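Local coordinates for protein dephospho-CoA kinase (PDB 6N39) that probably catalyses the ATP-dependent phosphorylation of the 3'-hydroxyl group of dephospho-coenzyme A, the last step in making coenzyme A, at residues V304-A309 / A323-R328; R310-R315 / G350-L355; V358-A363 / W405-S410. One frame throughout, in Å; residues are numbered along the deposited sequence.

Contact 1 of 3, residues V304-A309 / A323-R328; sequences VAKPDA and ALWHKR. With ACT (acetate ion), chain E.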
loop_
_atom_site.group_PDB
_atom_site.type_symbol
_atom_site.label_atom_id
_atom_site.label_comp_id
_atom_site.label_asym_id
_atom_site.label_seq_id
_atom_site.Cartn_x
_atom_site.Cartn_y
_atom_site.Cartn_z
ATOM N N VAL A 304 -2.852 -24.066 -12.895
ATOM C CA VAL A 304 -3.026 -25.130 -13.886
ATOM C C VAL A 304 -1.684 -25.820 -14.107
ATOM O O VAL A 304 -0.690 -25.171 -14.440
ATOM C CB VAL A 304 -3.577 -24.558 -15.200
ATOM C CG1 VAL A 304 -3.754 -25.657 -16.272
ATOM C CG2 VAL A 304 -4.907 -23.858 -14.945
ATOM N N ALA A 305 -1.643 -27.140 -13.927
ATOM C CA ALA A 305 -0.384 -27.866 -14.102
ATOM C C ALA A 305 0.027 -27.909 -15.574
ATOM O O ALA A 305 -0.813 -27.961 -16.469
ATOM C CB ALA A 305 -0.495 -29.307 -13.576
ATOM N N LYS A 306 1.344 -27.881 -15.816
ATOM C CA LYS A 306 1.893 -28.211 -17.122
ATOM C C LYS A 306 2.759 -29.454 -16.995
ATOM O O LYS A 306 3.446 -29.627 -15.986
ATOM C CB LYS A 306 2.761 -27.077 -17.716
ATOM C CG LYS A 306 2.291 -25.681 -17.443
ATOM C CD LYS A 306 1.120 -25.290 -18.314
ATOM C CE LYS A 306 0.325 -24.202 -17.604
ATOM N NZ LYS A 306 1.177 -23.579 -16.571
ATOM N N PRO A 307 2.757 -30.330 -17.989
ATOM C CA PRO A 307 3.645 -31.491 -17.941
ATOM C C PRO A 307 5.098 -31.056 -18.090
ATOM O O PRO A 307 5.395 -29.951 -18.549
ATOM C CB PRO A 307 3.192 -32.320 -19.140
ATOM C CG PRO A 307 2.691 -31.272 -20.110
ATOM C CD PRO A 307 2.063 -30.206 -19.279
ATOM N N ASP A 308 6.000 -31.963 -17.722
ATOM C CA ASP A 308 7.444 -31.713 -17.710
ATOM C C ASP A 308 7.737 -30.345 -17.105
ATOM O O ASP A 308 8.283 -29.448 -17.751
ATOM C CB ASP A 308 8.044 -31.834 -19.110
ATOM C CG ASP A 308 9.570 -31.820 -19.095
ATOM O OD1 ASP A 308 10.169 -32.081 -18.026
ATOM O OD2 ASP A 308 10.178 -31.530 -20.150
ATOM N N ALA A 309 7.322 -30.200 -15.843
ATOM C CA ALA A 309 7.482 -28.955 -15.103
ATOM C C ALA A 309 8.955 -28.590 -14.962
ATOM O O ALA A 309 9.809 -29.454 -14.745
ATOM C CB ALA A 309 6.838 -29.085 -13.716
ATOM N N ALA A 323 1.706 -31.976 -6.699
ATOM C CA ALA A 323 1.749 -31.163 -5.483
ATOM C C ALA A 323 2.588 -29.906 -5.663
ATOM O O ALA A 323 2.354 -28.897 -4.982
ATOM C CB ALA A 323 2.282 -31.989 -4.313
ATOM N N LEU A 324 3.556 -29.927 -6.577
ATOM C CA LEU A 324 4.423 -28.760 -6.744
ATOM C C LEU A 324 3.735 -27.599 -7.440
ATOM O O LEU A 324 4.361 -26.530 -7.577
ATOM C CB LEU A 324 5.688 -29.156 -7.520
ATOM C CG LEU A 324 6.575 -30.179 -6.806
ATOM C CD1 LEU A 324 7.817 -30.510 -7.621
ATOM C CD2 LEU A 324 6.957 -29.664 -5.413
ATOM N N TRP A 325 2.491 -27.764 -7.902
ATOM C CA TRP A 325 1.764 -26.650 -8.493
ATOM C C TRP A 325 0.858 -25.936 -7.491
ATOM O O TRP A 325 0.168 -24.983 -7.871
ATOM C CB TRP A 325 0.945 -27.124 -9.711
ATOM C CG TRP A 325 1.814 -27.477 -10.888
ATOM C CD1 TRP A 325 2.190 -28.733 -11.290
ATOM C CD2 TRP A 325 2.437 -26.559 -11.796
ATOM N NE1 TRP A 325 2.998 -28.646 -12.397
ATOM C CE2 TRP A 325 3.179 -27.324 -12.718
ATOM C CE3 TRP A 325 2.460 -25.157 -11.897
ATOM C CZ2 TRP A 325 3.918 -26.740 -13.758
ATOM C CZ3 TRP A 325 3.195 -24.574 -12.931
ATOM C CH2 TRP A 325 3.917 -25.370 -13.846
ATOM N N HIS A 326 0.866 -26.338 -6.219
ATOM C CA HIS A 326 -0.007 -25.685 -5.247
ATOM C C HIS A 326 0.516 -24.297 -4.891
ATOM O O HIS A 326 1.691 -23.975 -5.098
ATOM C CB HIS A 326 -0.146 -26.528 -3.980
ATOM C CG HIS A 326 -0.952 -27.771 -4.184
ATOM N ND1 HIS A 326 -1.840 -28.242 -3.243
ATOM C CD2 HIS A 326 -1.031 -28.621 -5.236
ATOM C CE1 HIS A 326 -2.416 -29.341 -3.695
ATOM N NE2 HIS A 326 -1.945 -29.592 -4.904
ATOM N N LYS A 327 -0.391 -23.468 -4.365
ATOM C CA LYS A 327 -0.108 -22.081 -4.012
ATOM C C LYS A 327 -1.216 -21.571 -3.096
ATOM O O LYS A 327 -2.176 -22.289 -2.773
ATOM C CB LYS A 327 0.001 -21.208 -5.274
ATOM C CG LYS A 327 -1.341 -21.000 -6.000
ATOM C CD LYS A 327 -1.202 -19.980 -7.155
ATOM C CE LYS A 327 -2.561 -19.504 -7.670
ATOM N NZ LYS A 327 -2.406 -18.502 -8.772
ATOM N N ARG A 328 -1.075 -20.317 -2.670
ATOM C CA ARG A 328 -2.211 -19.559 -2.154
ATOM C C ARG A 328 -2.358 -18.294 -2.995
ATOM O O ARG A 328 -1.439 -17.905 -3.719
ATOM C CB ARG A 328 -2.051 -19.201 -0.651
ATOM C CG ARG A 328 -1.766 -20.391 0.285
ATOM C CD ARG A 328 -2.940 -21.362 0.438
ATOM N NE ARG A 328 -2.627 -22.496 1.337
ATOM C CZ ARG A 328 -2.342 -23.748 0.955
ATOM N NH1 ARG A 328 -2.325 -24.094 -0.335
ATOM N NH2 ARG A 328 -2.098 -24.682 1.871
HETATM C C ACT E . -1.781 -27.664 0.188
HETATM O O ACT E . -2.193 -27.009 -0.822
HETATM O OXT ACT E . -1.610 -27.263 1.385
HETATM C CH3 ACT E . -1.422 -29.190 -0.094
HETATM O O HOH W 1 3.892 -31.288 -13.637
#
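Ala305 and Trp325 bring the backbones of 304-309 and 323-328 together, their CA atoms 6.1 Å apart, and no direct hydrogen bond joins the two. Both segments belong to the long connection between helix 286-291 and strand 328-331 in the UPF0157 (GrpB) domain. Trp325 lies at the end of a 3-10 turn, and with CG anti to its carbonyl carbon (chi1 -71°) its indole is the platform on which 304-309 rests. A CH-pi contact sets Ala305 CA 3.7 Å from the centroid of the five-membered ring of Trp325, almost on the ring normal. Ala305 CB lies over the same face, 3.6 Å from Trp325 CD1; a methyl is small enough to let the backbone sink this close. Lys306 N lies above the plane near the rim, 3.5 Å from Trp325 CZ2, which Ala309 CB approaches obliquely. Lys306 CG lies by Trp325 CH2, the side chains crossing at about a right angle. His326 ND1 and Arg328 NH1 both donate to one oxygen of an acetate, probably from the crystallisation liquor, and Arg328 NH2 to the other, OXT. Trp325 NE1 donates to an in-plane water 3.1 Å away, which donates to Lys306 O at 2.9 Å.

Contact 2 of 3, residues R310-R315 / G350-L355; sequences RSTVER and GQQFAL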
loop_
_atom_site.group_PDB
_atom_site.type_symbol
_atom_site.label_atom_id
_atom_site.label_comp_id
_atom_site.label_asym_id
_atom_site.label_seq_id
_atom_site.Cartn_x
_atom_site.Cartn_y
_atom_site.Cartn_z
ATOM N N ARG A 310 9.250 -27.297 -15.055
ATOM C CA ARG A 310 10.628 -26.833 -15.109
ATOM C C ARG A 310 10.951 -25.912 -13.940
ATOM O O ARG A 310 10.091 -25.180 -13.444
ATOM C CB ARG A 310 10.915 -26.099 -16.421
ATOM C CG ARG A 310 10.625 -26.907 -17.669
ATOM C CD ARG A 310 11.612 -28.049 -17.826
ATOM N NE ARG A 310 12.981 -27.621 -17.556
ATOM C CZ ARG A 310 13.785 -27.056 -18.453
ATOM N NH1 ARG A 310 13.366 -26.839 -19.695
ATOM N NH2 ARG A 310 15.014 -26.707 -18.106
ATOM N N SER A 311 12.213 -25.943 -13.515
ATOM C CA SER A 311 12.724 -25.028 -12.502
ATOM C C SER A 311 14.217 -24.852 -12.717
ATOM O O SER A 311 14.882 -25.756 -13.237
ATOM C CB SER A 311 12.489 -25.553 -11.085
ATOM O OG SER A 311 12.952 -24.621 -10.119
ATOM N N THR A 312 14.748 -23.689 -12.303
ATOM C CA THR A 312 16.204 -23.565 -12.228
ATOM C C THR A 312 16.764 -24.146 -10.937
ATOM O O THR A 312 17.986 -24.155 -10.757
ATOM C CB THR A 312 16.670 -22.099 -12.375
ATOM O OG1 THR A 312 16.192 -21.293 -11.286
ATOM C CG2 THR A 312 16.190 -21.497 -13.701
ATOM N N VAL A 313 15.905 -24.606 -10.033
ATOM C CA VAL A 313 16.335 -25.312 -8.833
ATOM C C VAL A 313 16.244 -26.805 -9.126
ATOM O O VAL A 313 15.170 -27.317 -9.455
ATOM C CB VAL A 313 15.479 -24.915 -7.619
ATOM C CG1 VAL A 313 15.877 -25.751 -6.395
ATOM C CG2 VAL A 313 15.662 -23.436 -7.326
ATOM N N GLU A 314 17.375 -27.506 -9.007
ATOM C CA GLU A 314 17.505 -28.815 -9.640
ATOM C C GLU A 314 16.468 -29.812 -9.140
ATOM O O GLU A 314 15.877 -30.546 -9.940
ATOM C CB GLU A 314 18.918 -29.370 -9.430
ATOM C CG GLU A 314 19.132 -30.733 -10.068
ATOM C CD GLU A 314 18.733 -30.753 -11.535
ATOM O OE1 GLU A 314 17.858 -31.568 -11.911
ATOM O OE2 GLU A 314 19.286 -29.939 -12.308
ATOM N N ARG A 315 16.221 -29.860 -7.831
ATOM C CA ARG A 315 15.328 -30.876 -7.290
ATOM C C ARG A 315 13.872 -30.669 -7.689
ATOM O O ARG A 315 13.047 -31.548 -7.440
ATOM C CB ARG A 315 15.445 -30.921 -5.766
ATOM C CG ARG A 315 15.058 -29.630 -5.052
ATOM C CD ARG A 315 15.374 -29.748 -3.564
ATOM N NE ARG A 315 14.911 -28.583 -2.811
ATOM C CZ ARG A 315 15.598 -27.455 -2.684
ATOM N NH1 ARG A 315 16.782 -27.334 -3.265
ATOM N NH2 ARG A 315 15.098 -26.450 -1.979
ATOM N N GLY A 350 5.593 -23.068 -10.534
ATOM C CA GLY A 350 4.792 -21.856 -10.703
ATOM C C GLY A 350 5.516 -20.603 -10.231
ATOM O O GLY A 350 5.416 -19.532 -10.851
ATOM N N GLN A 351 6.257 -20.725 -9.125
ATOM C CA GLN A 351 7.099 -19.634 -8.621
ATOM C C GLN A 351 8.147 -19.209 -9.645
ATOM O O GLN A 351 8.415 -18.012 -9.828
ATOM C CB GLN A 351 7.761 -20.090 -7.312
ATOM C CG GLN A 351 8.523 -19.009 -6.522
ATOM C CD GLN A 351 9.980 -18.892 -6.952
ATOM O OE1 GLN A 351 10.560 -19.847 -7.479
ATOM N NE2 GLN A 351 10.581 -17.728 -6.713
ATOM N N GLN A 352 8.763 -20.176 -10.323
ATOM C CA GLN A 352 9.786 -19.828 -11.309
ATOM C C GLN A 352 9.157 -19.217 -12.556
ATOM O O GLN A 352 9.639 -18.203 -13.075
ATOM C CB GLN A 352 10.590 -21.078 -11.658
ATOM C CG GLN A 352 11.277 -21.691 -10.440
ATOM C CD GLN A 352 12.666 -21.149 -10.266
ATOM O OE1 GLN A 352 13.513 -21.345 -11.134
ATOM N NE2 GLN A 352 12.913 -20.439 -9.154
ATOM N N PHE A 353 8.055 -19.810 -13.022
ATOM C CA PHE A 353 7.429 -19.368 -14.260
ATOM C C PHE A 353 6.895 -17.943 -14.151
ATOM O O PHE A 353 6.952 -17.190 -15.130
ATOM C CB PHE A 353 6.301 -20.334 -14.651
ATOM C CG PHE A 353 5.688 -20.018 -15.981
ATOM C CD1 PHE A 353 6.507 -19.810 -17.099
ATOM C CD2 PHE A 353 4.306 -19.917 -16.123
ATOM C CE1 PHE A 353 5.957 -19.509 -18.335
ATOM C CE2 PHE A 353 3.746 -19.638 -17.363
ATOM C CZ PHE A 353 4.572 -19.428 -18.475
ATOM N N ALA A 354 6.363 -17.550 -12.984
ATOM C CA ALA A 354 5.840 -16.184 -12.864
ATOM C C ALA A 354 6.930 -15.137 -13.115
ATOM O O ALA A 354 6.671 -14.081 -13.717
ATOM C CB ALA A 354 5.198 -15.975 -11.485
ATOM N N LEU A 355 8.157 -15.410 -12.663
ATOM C CA LEU A 355 9.280 -14.498 -12.903
ATOM C C LEU A 355 9.791 -14.609 -14.346
ATOM O O LEU A 355 10.075 -13.589 -15.025
ATOM C CB LEU A 355 10.398 -14.816 -11.896
ATOM C CG LEU A 355 10.037 -14.723 -10.398
ATOM C CD1 LEU A 355 11.171 -15.197 -9.516
ATOM C CD2 LEU A 355 9.658 -13.288 -9.988
#
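Thr312 grips the side-chain amide of Gln352 with two hydrogen bonds, fastening an ST turn of the UPF0157 domain to helix 349-363. The acceptor is one atom: Gln352 OE1 takes the backbone N-H of Thr312 at 2.9 Å (Thr312 N to Gln352 OE1) and the hydroxyl at 2.7 Å (Thr312 OG1 to Gln352 OE1). The hydroxyl lies in the carbonyl plane on a lone pair, whereas the N-H comes from above that plane, 38° out of it. Thr312 can supply both donors because chi1 of 64° sets OG1 between its backbone N and carbonyl carbon, from where it and the backbone N-H both reach Gln352 OE1. Glutamine suits the other partner: its chain starts toward the loop from the helix and then bends at chi2 (-92°), which brings OE1 to Thr312 and NE2 to Gln351 OE1. The far end of that amide is held too. Gln352 NE2 donates in plane to Gln351 OE1 at 2.9 Å, an oxygen that also meets Gly347 N, and Gln351 NE2 pairs with Thr275 OG1. OE1 accepts two bonds and NE2 donates one, which fixes which end of the buried amide is which. Ser311 lies against the aliphatic part of the same side chain, its OG 3.4 Å from Gln352 CG, and bonds chiefly to Gly347 O. Trp405 of helix 386-411 packs beside Gln352 and Thr312. The turn itself is closed by Ser311 OG, which accepts from Val313 N at 3.0 Å.

Contact 3 of 3, residues V358-A363 / W405-S410; sequences VDWLTA and WDWADS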
loop_
_atom_site.group_PDB
_atom_site.type_symbol
_atom_site.label_atom_id
_atom_site.label_comp_id
_atom_site.label_asym_id
_atom_site.label_seq_id
_atom_site.Cartn_x
_atom_site.Cartn_y
_atom_site.Cartn_z
ATOM N N VAL A 358 7.700 -12.746 -17.284
ATOM C CA VAL A 358 8.022 -11.329 -17.458
ATOM C C VAL A 358 9.327 -11.158 -18.222
ATOM O O VAL A 358 9.403 -10.373 -19.183
ATOM C CB VAL A 358 8.086 -10.617 -16.096
ATOM C CG1 VAL A 358 8.509 -9.169 -16.291
ATOM C CG2 VAL A 358 6.737 -10.697 -15.404
ATOM N N ASP A 359 10.394 -11.852 -17.790
ATOM C CA ASP A 359 11.681 -11.624 -18.466
ATOM C C ASP A 359 11.632 -12.065 -19.934
ATOM O O ASP A 359 12.167 -11.387 -20.831
ATOM C CB ASP A 359 12.804 -12.347 -17.727
ATOM C CG ASP A 359 13.192 -11.643 -16.444
ATOM O OD1 ASP A 359 12.941 -10.431 -16.363
ATOM O OD2 ASP A 359 13.735 -12.284 -15.524
ATOM N N TRP A 360 10.975 -13.194 -20.187
ATOM C CA TRP A 360 10.848 -13.730 -21.534
ATOM C C TRP A 360 10.106 -12.755 -22.438
ATOM O O TRP A 360 10.622 -12.353 -23.483
ATOM C CB TRP A 360 10.140 -15.090 -21.462
ATOM C CG TRP A 360 9.783 -15.681 -22.790
ATOM C CD1 TRP A 360 10.638 -15.983 -23.811
ATOM C CD2 TRP A 360 8.475 -16.050 -23.236
ATOM N NE1 TRP A 360 9.938 -16.512 -24.871
ATOM C CE2 TRP A 360 8.610 -16.568 -24.541
ATOM C CE3 TRP A 360 7.199 -15.994 -22.659
ATOM C CZ2 TRP A 360 7.522 -17.023 -25.285
ATOM C CZ3 TRP A 360 6.115 -16.448 -23.400
ATOM C CH2 TRP A 360 6.287 -16.956 -24.701
ATOM N N LEU A 361 8.905 -12.328 -22.031
ATOM C CA LEU A 361 8.152 -11.397 -22.866
ATOM C C LEU A 361 8.873 -10.061 -23.013
ATOM O O LEU A 361 8.785 -9.424 -24.071
ATOM C CB LEU A 361 6.744 -11.195 -22.298
ATOM C CG LEU A 361 5.761 -12.362 -22.514
ATOM C CD1 LEU A 361 4.351 -11.985 -22.078
ATOM C CD2 LEU A 361 5.767 -12.830 -23.962
ATOM N N THR A 362 9.605 -9.625 -21.983
ATOM C CA THR A 362 10.390 -8.404 -22.132
ATOM C C THR A 362 11.434 -8.554 -23.229
ATOM O O THR A 362 11.682 -7.614 -23.987
ATOM C CB THR A 362 11.050 -8.017 -20.804
ATOM O OG1 THR A 362 10.031 -7.753 -19.829
ATOM C CG2 THR A 362 11.905 -6.760 -20.984
ATOM N N ALA A 363 12.036 -9.737 -23.354
ATOM C CA ALA A 363 13.095 -9.911 -24.344
ATOM C C ALA A 363 12.599 -10.236 -25.754
ATOM O O ALA A 363 13.363 -10.055 -26.707
ATOM C CB ALA A 363 14.065 -11.011 -23.894
ATOM N N TRP A 405 10.535 -21.598 -21.468
ATOM C CA TRP A 405 11.614 -22.395 -20.895
ATOM C C TRP A 405 12.681 -22.734 -21.930
ATOM O O TRP A 405 13.858 -22.873 -21.574
ATOM C CB TRP A 405 11.046 -23.644 -20.219
ATOM C CG TRP A 405 10.591 -23.292 -18.820
ATOM C CD1 TRP A 405 9.299 -23.157 -18.374
ATOM C CD2 TRP A 405 11.438 -22.968 -17.707
ATOM N NE1 TRP A 405 9.299 -22.782 -17.043
ATOM C CE2 TRP A 405 10.598 -22.666 -16.614
ATOM C CE3 TRP A 405 12.824 -22.938 -17.522
ATOM C CZ2 TRP A 405 11.099 -22.334 -15.359
ATOM C CZ3 TRP A 405 13.319 -22.593 -16.275
ATOM C CH2 TRP A 405 12.456 -22.301 -15.212
ATOM N N ASP A 406 12.314 -22.829 -23.209
ATOM C CA ASP A 406 13.337 -22.971 -24.251
ATOM C C ASP A 406 14.256 -21.755 -24.267
ATOM O O ASP A 406 15.486 -21.880 -24.346
ATOM C CB ASP A 406 12.678 -23.146 -25.616
ATOM C CG ASP A 406 12.437 -24.592 -25.968
ATOM O OD1 ASP A 406 13.142 -25.457 -25.413
ATOM O OD2 ASP A 406 11.546 -24.863 -26.808
ATOM N N TRP A 407 13.663 -20.565 -24.197
ATOM C CA TRP A 407 14.444 -19.334 -24.138
ATOM C C TRP A 407 15.310 -19.298 -22.883
ATOM O O TRP A 407 16.465 -18.858 -22.928
ATOM C CB TRP A 407 13.497 -18.127 -24.182
ATOM C CG TRP A 407 14.178 -16.805 -24.026
ATOM C CD1 TRP A 407 14.764 -16.057 -25.013
ATOM C CD2 TRP A 407 14.351 -16.072 -22.813
ATOM N NE1 TRP A 407 15.286 -14.903 -24.483
ATOM C CE2 TRP A 407 15.041 -14.888 -23.134
ATOM C CE3 TRP A 407 13.982 -16.300 -21.482
ATOM C CZ2 TRP A 407 15.380 -13.935 -22.168
ATOM C CZ3 TRP A 407 14.312 -15.347 -20.528
ATOM C CH2 TRP A 407 15.003 -14.185 -20.878
ATOM N N ALA A 408 14.761 -19.749 -21.750
ATOM C CA ALA A 408 15.530 -19.756 -20.508
ATOM C C ALA A 408 16.728 -20.684 -20.612
ATOM O O ALA A 408 17.829 -20.341 -20.162
ATOM C CB ALA A 408 14.645 -20.170 -19.332
ATOM N N ASP A 409 16.528 -21.876 -21.186
ATOM C CA ASP A 409 17.643 -22.794 -21.382
ATOM C C ASP A 409 18.691 -22.189 -22.306
ATOM O O ASP A 409 19.891 -22.296 -22.043
ATOM C CB ASP A 409 17.151 -24.132 -21.945
ATOM C CG ASP A 409 16.309 -24.924 -20.950
ATOM O OD1 ASP A 409 16.476 -24.754 -19.727
ATOM O OD2 ASP A 409 15.469 -25.727 -21.399
ATOM N N SER A 410 18.253 -21.531 -23.388
ATOM C CA SER A 410 19.201 -20.983 -24.358
ATOM C C SER A 410 20.033 -19.859 -23.756
ATOM O O SER A 410 21.246 -19.793 -23.976
ATOM C CB SER A 410 18.461 -20.469 -25.593
ATOM O OG SER A 410 17.727 -21.498 -26.223
#
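Trp360 and Trp407 both carry CG anti to the backbone N (chi1 176° in Trp407), and in Trp407 this carries the indole away from its own backbone and against helix 358-363. The two short helical segments cross nearly at right angles, 84°, with their axes 10.1 Å apart at closest approach. An axis distance of this size is consistent with a large flat side chain lying between the helices. The two rings meet obliquely, the five-membered rings tilted by 53°, with centroids 5.2 Å apart. Trp360 puts one corner of its indole over the other, CD1 sitting above a face of Trp407 near its rim and 3.6 Å from Trp407 CG. The same Trp360 CD1 is 3.6 Å from Trp407 CB, so it presses on both the root of the side chain and the start of the ring. Farther out, the backbone of helix 358-363 takes over. Trp360 CA makes a CH-pi contact over the six-membered ring of Trp407, 4.1 Å from its centroid. Ala363, one turn on, offers only a methyl, whose CB meets Trp407 CZ2 obliquely at 3.6 Å; a small residue lets the indole lie close across the helix. Beyond the pair, Trp413 touches both segments: its ring meets Trp407 and its NE1 donates to Asp359 OD2. Leu356, on the preceding turn of helix 349-363, also touches Trp407. Trp360 is wedged between helices, against Ala367 of helix 365-382 and against Ala400, Arg403 and Ala404 of helix 386-411, while Leu355, earlier on its own helix, rests on strands 249-253 and 270-276 of the mixed sheet.

Overall arrangement
All three contacts lie in the UPF0157 region, on the same side of the chain's centre and away from the predicted ATP site. Contacts 1 and 2 have centres about 10 Å apart and interleave along the chain: both draw on the long loop before strand 328-331, and Trp325 packs on Gly350 of helix 349-363. Contact 3 follows in sequence, about 12 Å centre to centre from contact 2, with which it shares that helix; the salt bridge of Arg310 with Asp409 and the packing of Trp405 link them. The centres of contacts 1 and 3 are about 19 Å apart and the two do not touch. Helix 349-363 thus connects the loop to helix 386-411 within a domain involved in proper folding of the full-length enzyme.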